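Local coordinates for extracellular protein containing a SCP domain (Bacillus anthracis, PDB 4IFA), which is an extracellular protein of unknown function that joins a CAP-associated N-terminal region to an SCP (cysteine-rich secretory protein) domain, at residues 52-57 against 64-69; 171-176 against 310-315; 260-263 against 267-270. All blocks are in the same frame, centred on the assembly; numbering follows the deposited sequence.

Contact 1: residues 52-57 against 64-69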
loop_
_atom_site.group_PDB
_atom_site.type_symbol
_atom_site.label_atom_id
_atom_site.label_comp_id
_atom_site.label_asym_id
_atom_site.label_seq_id
_atom_site.Cartn_x
_atom_site.Cartn_y
_atom_site.Cartn_z
ATOM N N LEU A 52 4.428 -5.509 15.068
ATOM C CA LEU A 52 5.903 -5.631 15.028
ATOM C C LEU A 52 6.399 -6.881 15.751
ATOM O O LEU A 52 7.346 -7.549 15.268
ATOM C CB LEU A 52 6.596 -4.380 15.566
ATOM C CG LEU A 52 8.113 -4.445 15.618
ATOM C CD1 LEU A 52 8.729 -4.754 14.250
ATOM C CD2 LEU A 52 8.601 -3.081 16.143
ATOM N N ASN A 53 5.786 -7.210 16.897
ATOM C CA ASN A 53 6.145 -8.421 17.669
ATOM C C ASN A 53 6.005 -9.695 16.841
ATOM O O ASN A 53 6.652 -10.702 17.145
ATOM C CB ASN A 53 5.244 -8.626 18.924
ATOM C CG ASN A 53 5.448 -7.614 20.056
ATOM O OD1 ASN A 53 4.520 -7.442 20.884
ATOM N ND2 ASN A 53 6.628 -6.989 20.153
HETATM N N MSE A 54 5.141 -9.677 15.821
HETATM C CA MSE A 54 4.942 -10.864 14.982
HETATM C C MSE A 54 6.075 -11.075 13.960
HETATM O O MSE A 54 6.302 -12.207 13.482
HETATM C CB MSE A 54 3.606 -10.783 14.254
HETATM C CG MSE A 54 2.430 -10.390 15.147
HETATM SE SE MSE A 54 2.156 -11.645 16.599
HETATM C CE MSE A 54 1.757 -12.847 15.448
ATOM N N ILE A 55 6.787 -10.007 13.622
ATOM C CA ILE A 55 7.839 -10.068 12.620
ATOM C C ILE A 55 8.954 -10.964 13.133
ATOM O O ILE A 55 9.488 -10.760 14.247
ATOM C CB ILE A 55 8.409 -8.667 12.244
ATOM C CG1 ILE A 55 7.330 -7.693 11.766
ATOM C CG2 ILE A 55 9.496 -8.811 11.166
ATOM C CD1 ILE A 55 6.698 -8.048 10.443
ATOM N N GLY A 56 9.289 -11.979 12.332
ATOM C CA GLY A 56 10.315 -12.967 12.677
ATOM C C GLY A 56 9.744 -14.218 13.317
ATOM O O GLY A 56 10.456 -15.224 13.468
ATOM N N GLY A 57 8.491 -14.145 13.762
ATOM C CA GLY A 57 7.808 -15.267 14.378
ATOM C C GLY A 57 7.224 -16.176 13.306
ATOM O O GLY A 57 7.252 -15.853 12.097
ATOM N N ALA A 64 -2.516 -18.057 15.670
ATOM C CA ALA A 64 -2.983 -18.076 17.059
ATOM C C ALA A 64 -3.384 -16.729 17.633
ATOM O O ALA A 64 -4.380 -16.635 18.355
ATOM C CB ALA A 64 -1.888 -18.674 17.962
ATOM N N LYS A 65 -2.590 -15.702 17.324
ATOM C CA LYS A 65 -2.749 -14.360 17.886
ATOM C C LYS A 65 -3.738 -13.494 17.096
ATOM O O LYS A 65 -4.475 -12.704 17.695
ATOM C CB LYS A 65 -1.378 -13.660 17.946
ATOM C CG LYS A 65 -0.255 -14.334 18.763
ATOM C CD LYS A 65 -0.393 -14.143 20.218
ATOM C CE LYS A 65 0.611 -14.995 21.030
ATOM N NZ LYS A 65 2.057 -14.670 20.830
ATOM N N TRP A 66 -3.726 -13.614 15.763
ATOM C CA TRP A 66 -4.599 -12.813 14.866
ATOM C C TRP A 66 -5.821 -13.508 14.269
ATOM O O TRP A 66 -6.710 -12.844 13.720
ATOM C CB TRP A 66 -3.760 -12.185 13.715
ATOM C CG TRP A 66 -3.625 -10.698 13.806
ATOM C CD1 TRP A 66 -4.393 -9.776 13.162
ATOM C CD2 TRP A 66 -2.691 -9.959 14.613
ATOM N NE1 TRP A 66 -4.010 -8.538 13.515
ATOM C CE2 TRP A 66 -2.958 -8.594 14.389
ATOM C CE3 TRP A 66 -1.644 -10.308 15.472
ATOM C CZ2 TRP A 66 -2.248 -7.570 15.027
ATOM C CZ3 TRP A 66 -0.927 -9.287 16.090
ATOM C CH2 TRP A 66 -1.222 -7.947 15.851
ATOM N N GLY A 67 -5.886 -14.837 14.348
ATOM C CA GLY A 67 -6.963 -15.615 13.725
ATOM C C GLY A 67 -6.713 -15.823 12.230
ATOM O O GLY A 67 -5.659 -15.444 11.709
ATOM N N GLU A 68 -7.670 -16.417 11.534
ATOM C CA GLU A 68 -7.540 -16.663 10.110
ATOM C C GLU A 68 -7.675 -15.335 9.374
ATOM O O GLU A 68 -8.543 -14.520 9.716
ATOM C CB GLU A 68 -8.608 -17.642 9.590
ATOM C CG GLU A 68 -8.426 -19.118 9.965
ATOM C CD GLU A 68 -7.304 -19.845 9.197
ATOM O OE1 GLU A 68 -6.734 -19.297 8.223
ATOM O OE2 GLU A 68 -7.000 -21.013 9.574
ATOM N N PRO A 69 -6.785 -15.085 8.391
ATOM C CA PRO A 69 -6.934 -13.889 7.596
ATOM C C PRO A 69 -8.180 -13.970 6.704
ATOM O O PRO A 69 -8.714 -15.061 6.461
ATOM C CB PRO A 69 -5.681 -13.903 6.720
ATOM C CG PRO A 69 -5.314 -15.311 6.581
ATOM C CD PRO A 69 -5.758 -15.994 7.840
#
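Met54, at the end of a short, weakly bonded helix, and Lys65, near the end of helix 59-66, mark the closest approach of the backbones, 8.9 Å from CA to CA, so side chains alone bridge the gap. Met54, a selenomethionine here, does most of the bridging, its chain bent at both chi2 and chi3. Met54 CG lies 3.7 Å from Trp66 CZ3, at the six-membered end of the indole. Met54 SE sits 5.1 Å from the centroid of the six-membered ring of Trp66 and 72° off its normal. Methionine suits the place because its flexible chain and polarisable sulfur, here replaced by selenium, pack well beside an aromatic ring. Met54 CE comes within 4.1 Å of Lys65 CB, the lysine's aliphatic root, while NZ turns to a salt bridge with Asp49. From Met54 to Gly57 the chain makes a type II beta turn, where Gly56 suits the positive phi of 95° and Gly57 N bonds to Met54 O, 2.9 Å away. Gly67, also at positive phi, ends the second helix. This is a Met-aromatic contact between consecutive short helices lying against the seven-stranded antiparallel sheet (Met54 on Phe94, Trp66 on Val92) in the CAP-associated N-terminal region.

Contact 2: residues 171-176 against 310-315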
loop_
_atom_site.group_PDB
_atom_site.type_symbol
_atom_site.label_atom_id
_atom_site.label_comp_id
_atom_site.label_asym_id
_atom_site.label_seq_id
_atom_site.Cartn_x
_atom_site.Cartn_y
_atom_site.Cartn_z
ATOM N N ASP A 171 1.306 11.311 4.762
ATOM C CA ASP A 171 0.607 12.225 3.886
ATOM C C ASP A 171 1.320 13.555 4.109
ATOM O O ASP A 171 1.180 14.157 5.175
ATOM C CB ASP A 171 -0.855 12.300 4.331
ATOM C CG ASP A 171 -1.651 13.294 3.523
ATOM O OD1 ASP A 171 -1.085 14.313 3.054
ATOM O OD2 ASP A 171 -2.855 13.021 3.288
ATOM N N HIS A 172 2.140 13.976 3.154
ATOM C CA HIS A 172 2.952 15.203 3.357
ATOM C C HIS A 172 2.116 16.446 3.345
ATOM O O HIS A 172 2.603 17.520 3.749
ATOM C CB HIS A 172 4.111 15.352 2.363
ATOM C CG HIS A 172 3.744 16.001 1.069
ATOM N ND1 HIS A 172 3.187 15.310 0.015
ATOM C CD2 HIS A 172 3.897 17.279 0.641
ATOM C CE1 HIS A 172 2.990 16.139 -0.996
ATOM N NE2 HIS A 172 3.424 17.344 -0.647
ATOM N N PHE A 173 0.879 16.371 2.853
ATOM C CA PHE A 173 0.014 17.587 2.838
ATOM C C PHE A 173 -0.539 17.846 4.239
ATOM O O PHE A 173 -0.692 19.002 4.631
ATOM C CB PHE A 173 -1.146 17.442 1.843
ATOM C CG PHE A 173 -0.700 17.322 0.407
ATOM C CD1 PHE A 173 -0.154 18.400 -0.246
ATOM C CD2 PHE A 173 -0.898 16.146 -0.303
ATOM C CE1 PHE A 173 0.230 18.314 -1.563
ATOM C CE2 PHE A 173 -0.514 16.054 -1.632
ATOM C CZ PHE A 173 0.042 17.120 -2.256
ATOM N N THR A 174 -0.831 16.783 4.977
ATOM C CA THR A 174 -1.334 16.932 6.343
ATOM C C THR A 174 -0.243 16.696 7.382
ATOM O O THR A 174 -0.460 16.991 8.579
ATOM C CB THR A 174 -2.480 15.999 6.636
ATOM O OG1 THR A 174 -2.015 14.650 6.518
ATOM C CG2 THR A 174 -3.653 16.234 5.628
ATOM N N HIS A 175 0.930 16.240 6.935
ATOM C CA HIS A 175 2.088 15.940 7.793
ATOM C C HIS A 175 1.821 14.810 8.782
ATOM O O HIS A 175 2.440 14.773 9.849
ATOM C CB HIS A 175 2.576 17.189 8.526
ATOM C CG HIS A 175 2.792 18.344 7.630
ATOM N ND1 HIS A 175 3.883 18.457 6.794
ATOM C CD2 HIS A 175 2.024 19.431 7.401
ATOM C CE1 HIS A 175 3.793 19.590 6.119
ATOM N NE2 HIS A 175 2.668 20.193 6.457
ATOM N N GLU A 176 0.922 13.895 8.459
ATOM C CA GLU A 176 0.555 12.818 9.369
ATOM C C GLU A 176 0.948 11.436 8.903
ATOM O O GLU A 176 0.888 11.102 7.712
ATOM C CB GLU A 176 -0.966 12.888 9.659
ATOM C CG GLU A 176 -1.311 14.140 10.445
ATOM C CD GLU A 176 -2.777 14.314 10.838
ATOM O OE1 GLU A 176 -3.582 13.410 10.612
ATOM O OE2 GLU A 176 -3.075 15.391 11.421
ATOM N N GLY A 310 -3.073 16.288 -7.970
ATOM C CA GLY A 310 -4.075 15.916 -8.963
ATOM C C GLY A 310 -4.722 14.583 -8.698
ATOM O O GLY A 310 -5.941 14.381 -8.911
ATOM N N HIS A 311 -3.911 13.646 -8.253
ATOM C CA HIS A 311 -4.413 12.310 -7.975
ATOM C C HIS A 311 -5.253 12.293 -6.699
ATOM O O HIS A 311 -6.263 11.591 -6.561
ATOM C CB HIS A 311 -3.253 11.327 -7.865
ATOM C CG HIS A 311 -2.405 11.266 -9.094
ATOM N ND1 HIS A 311 -1.378 12.142 -9.349
ATOM C CD2 HIS A 311 -2.432 10.401 -10.134
ATOM C CE1 HIS A 311 -0.815 11.832 -10.505
ATOM N NE2 HIS A 311 -1.421 10.759 -10.992
ATOM N N ARG A 312 -4.779 13.043 -5.706
ATOM C CA ARG A 312 -5.486 13.219 -4.435
ATOM C C ARG A 312 -6.887 13.767 -4.628
ATOM O O ARG A 312 -7.821 13.383 -3.925
ATOM C CB ARG A 312 -4.650 14.129 -3.522
ATOM C CG ARG A 312 -5.200 14.386 -2.129
ATOM C CD ARG A 312 -4.337 15.478 -1.491
ATOM N NE ARG A 312 -4.658 15.713 -0.080
ATOM C CZ ARG A 312 -4.230 14.930 0.905
ATOM N NH1 ARG A 312 -3.498 13.841 0.656
ATOM N NH2 ARG A 312 -4.556 15.205 2.159
ATOM N N LYS A 313 -7.047 14.693 -5.582
ATOM C CA LYS A 313 -8.369 15.234 -5.890
ATOM C C LYS A 313 -9.355 14.099 -6.210
ATOM O O LYS A 313 -10.497 14.153 -5.759
ATOM C CB LYS A 313 -8.324 16.302 -7.011
ATOM C CG LYS A 313 -7.664 17.597 -6.561
ATOM C CD LYS A 313 -7.744 18.762 -7.525
ATOM C CE LYS A 313 -6.839 19.910 -6.993
ATOM N NZ LYS A 313 -7.053 20.264 -5.549
ATOM N N ASN A 314 -8.930 13.071 -6.972
ATOM C CA ASN A 314 -9.841 11.978 -7.281
ATOM C C ASN A 314 -10.128 11.131 -6.044
ATOM O O ASN A 314 -11.284 10.801 -5.760
ATOM C CB ASN A 314 -9.310 11.089 -8.403
ATOM C CG ASN A 314 -9.336 11.748 -9.745
ATOM O OD1 ASN A 314 -10.288 12.478 -10.085
ATOM N ND2 ASN A 314 -8.309 11.484 -10.534
ATOM N N LEU A 315 -9.083 10.844 -5.258
ATOM C CA LEU A 315 -9.276 10.091 -4.019
ATOM C C LEU A 315 -10.292 10.710 -3.098
ATOM O O LEU A 315 -11.073 10.027 -2.455
ATOM C CB LEU A 315 -7.957 9.980 -3.251
ATOM C CG LEU A 315 -6.890 9.111 -3.899
ATOM C CD1 LEU A 315 -5.549 9.303 -3.158
ATOM C CD2 LEU A 315 -7.216 7.617 -3.938
#
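Both terminal nitrogens of Arg312 converge on a single oxygen of Asp171, instead of pairing one-to-one with the two carboxylate oxygens. Arg312 NH1 donates to Asp171 OD2 at 2.8 Å and Arg312 NH2 donates to the same OD2 at 3.0 Å, an end-on salt bridge that joins the CAP-associated N-terminal region to the SCP domain. OD2 lies in the guanidinium plane, but the two flat groups stand 82° apart. A second oxygen is thereby left for another task: OD1 of Asp171 closes an Asx turn by accepting from Phe173 N at 2.9 Å, and also takes Thr174 N at 3.1 Å, from above the carboxylate plane. Aspartate suits the place because its short side chain can hold the turn with one oxygen and the arginine with the other. Within the same hairpin connection, His175 and Glu176 both face Asp171 in a G1 beta bulge, and His175 carries the positive phi of that motif.

Arginine supplies the length needed to cross from the helix 309-315. Its CG stands opposite the backbone N (chi1 -178°) and the chain runs extended to NE toward Asp171; even the nearest CA atoms, of Phe173 and Arg312, are 10.1 Å apart. A further bond from NH1 to Leu306 O helps fix the guanidinium, and His235 touches the side chain. Both partners of the salt bridge are buried, which would probably strengthen the attraction between their charges. Phe173 flanks the group, its ring plane tilted 52° to the guanidinium, while Thr174 brings its methyl CG2 near NH2. The ring presents its rim to a guanidinium face: Phe173 CD2 lies 3.6 Å from Arg312 NH1.

Contact 3: residues 260-263 against 267-270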
loop_
_atom_site.group_PDB
_atom_site.type_symbol
_atom_site.label_atom_id
_atom_site.label_comp_id
_atom_site.label_asym_id
_atom_site.label_seq_id
_atom_site.Cartn_x
_atom_site.Cartn_y
_atom_site.Cartn_z
ATOM N N ASN A 260 2.176 -0.976 -25.067
ATOM C CA ASN A 260 2.451 0.059 -26.058
ATOM C C ASN A 260 3.339 1.204 -25.620
ATOM O O ASN A 260 3.444 2.226 -26.302
ATOM C CB ASN A 260 1.086 0.487 -26.654
ATOM C CG ASN A 260 0.446 -0.646 -27.430
ATOM O OD1 ASN A 260 1.056 -1.194 -28.341
ATOM N ND2 ASN A 260 -0.762 -1.053 -27.019
ATOM N N ASN A 261 4.026 1.012 -24.490
ATOM C CA ASN A 261 5.096 1.934 -24.105
ATOM C C ASN A 261 4.728 3.402 -24.049
ATOM O O ASN A 261 5.421 4.259 -24.595
ATOM C CB ASN A 261 6.304 1.664 -24.984
ATOM C CG ASN A 261 6.834 0.303 -24.738
ATOM O OD1 ASN A 261 7.562 0.104 -23.770
ATOM N ND2 ASN A 261 6.453 -0.661 -25.578
ATOM N N TYR A 262 3.607 3.657 -23.363
ATOM C CA TYR A 262 3.179 5.033 -23.099
ATOM C C TYR A 262 2.579 5.096 -21.691
ATOM O O TYR A 262 2.299 4.087 -21.058
ATOM C CB TYR A 262 2.202 5.532 -24.163
ATOM C CG TYR A 262 0.783 5.050 -23.938
ATOM C CD1 TYR A 262 -0.114 5.844 -23.239
ATOM C CD2 TYR A 262 0.354 3.799 -24.385
ATOM C CE1 TYR A 262 -1.402 5.412 -22.987
ATOM C CE2 TYR A 262 -0.940 3.354 -24.147
ATOM C CZ TYR A 262 -1.808 4.168 -23.423
ATOM O OH TYR A 262 -3.108 3.769 -23.159
ATOM N N PHE A 263 2.434 6.315 -21.202
ATOM C CA PHE A 263 1.858 6.544 -19.891
ATOM C C PHE A 263 1.045 7.815 -20.025
ATOM O O PHE A 263 1.598 8.920 -20.086
ATOM C CB PHE A 263 2.940 6.655 -18.815
ATOM C CG PHE A 263 2.377 6.830 -17.411
ATOM C CD1 PHE A 263 2.134 5.731 -16.631
ATOM C CD2 PHE A 263 2.102 8.084 -16.917
ATOM C CE1 PHE A 263 1.634 5.895 -15.336
ATOM C CE2 PHE A 263 1.595 8.245 -15.613
ATOM C CZ PHE A 263 1.370 7.138 -14.864
ATOM N N SER A 267 -5.280 6.840 -24.592
ATOM C CA SER A 267 -4.682 5.749 -25.362
ATOM C C SER A 267 -4.562 6.148 -26.826
ATOM O O SER A 267 -5.568 6.491 -27.441
ATOM C CB SER A 267 -5.516 4.488 -25.272
ATOM O OG SER A 267 -5.068 3.552 -26.231
ATOM N N PRO A 268 -3.359 6.027 -27.423
ATOM C CA PRO A 268 -3.214 6.378 -28.825
ATOM C C PRO A 268 -4.192 5.604 -29.715
ATOM O O PRO A 268 -4.639 6.142 -30.744
ATOM C CB PRO A 268 -1.742 6.017 -29.123
ATOM C CG PRO A 268 -1.051 6.178 -27.811
ATOM C CD PRO A 268 -2.059 5.702 -26.806
ATOM N N THR A 269 -4.519 4.361 -29.351
ATOM C CA THR A 269 -5.425 3.535 -30.182
ATOM C C THR A 269 -6.846 3.310 -29.636
ATOM O O THR A 269 -7.778 3.052 -30.416
ATOM C CB THR A 269 -4.841 2.135 -30.410
ATOM O OG1 THR A 269 -4.697 1.438 -29.169
ATOM C CG2 THR A 269 -3.478 2.225 -31.140
ATOM N N LEU A 270 -7.030 3.414 -28.325
ATOM C CA LEU A 270 -8.324 3.116 -27.689
ATOM C C LEU A 270 -9.065 4.297 -27.060
ATOM O O LEU A 270 -10.142 4.108 -26.467
ATOM C CB LEU A 270 -8.160 1.984 -26.686
ATOM C CG LEU A 270 -7.751 0.653 -27.324
ATOM C CD1 LEU A 270 -7.074 -0.303 -26.328
ATOM C CD2 LEU A 270 -8.909 -0.023 -28.044
#
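Pro268 sets its CD atom almost squarely over the ring of Tyr262, 3.6 Å from the centroid and 9° off the ring normal. This is a CH-pi contact: a C-H of CD, probably made slightly acidic by the adjoining nitrogen, can point into the ring. Proline suits the place because its ring stands on the tyrosine face with CD foremost, held there by the closed ring. Beside it, the phenol oxygen reaches the preceding residue, with Tyr262 OH 3.3 Å from Ser267 CB. The tyrosine ring gets there by a chi1 of 80°, which sets CG between the backbone N and the carbonyl carbon and swings the ring over toward the 267-270 turn.

That turn is an ST motif, in which Ser267 OG accepts from Leu270 N at 2.9 Å, with a weaker bond from Thr269 N. A chi1 of 168° brings OG round to these amides, and serine suits the place because its hydroxyl sits one carbon from the backbone, within reach of the amides that follow. Farther out, Asp256 on the helix 244-260 ties the two sides together, since its OD2 is hydrogen-bonded to both Tyr262 OH and Ser267 OG. That helix ends in a Schellman motif, where Asn261 takes the positive phi that asparagine tolerates well, and the chain then leads into Tyr262. His253 and Met257 of the same helix touch the tyrosine side chain.

In the fold
The three contacts follow the chain in two regions. Contact 1 comes first, within the CAP-associated N-terminal region, where its helices pack near strands 80-84, 92-97 and 176-183 of the seven-stranded sheet. Strands 164-171 and 176-183 of that sheet are joined by the first segment of contact 2, whose partner is helix 309-315 of the SCP domain, so contact 2 spans both regions. Contact 3 lies wholly in the SCP domain and is nested inside the loop that contact 2 closes. Centres of contacts 1 and 3 are 43 Å apart, on opposite sides of the chain's centre. Contacts 2 and 3 approach to about 6 Å between nearest atoms without touching. Contact 2 thus bridges the two regions and probably helps to fix how they sit together.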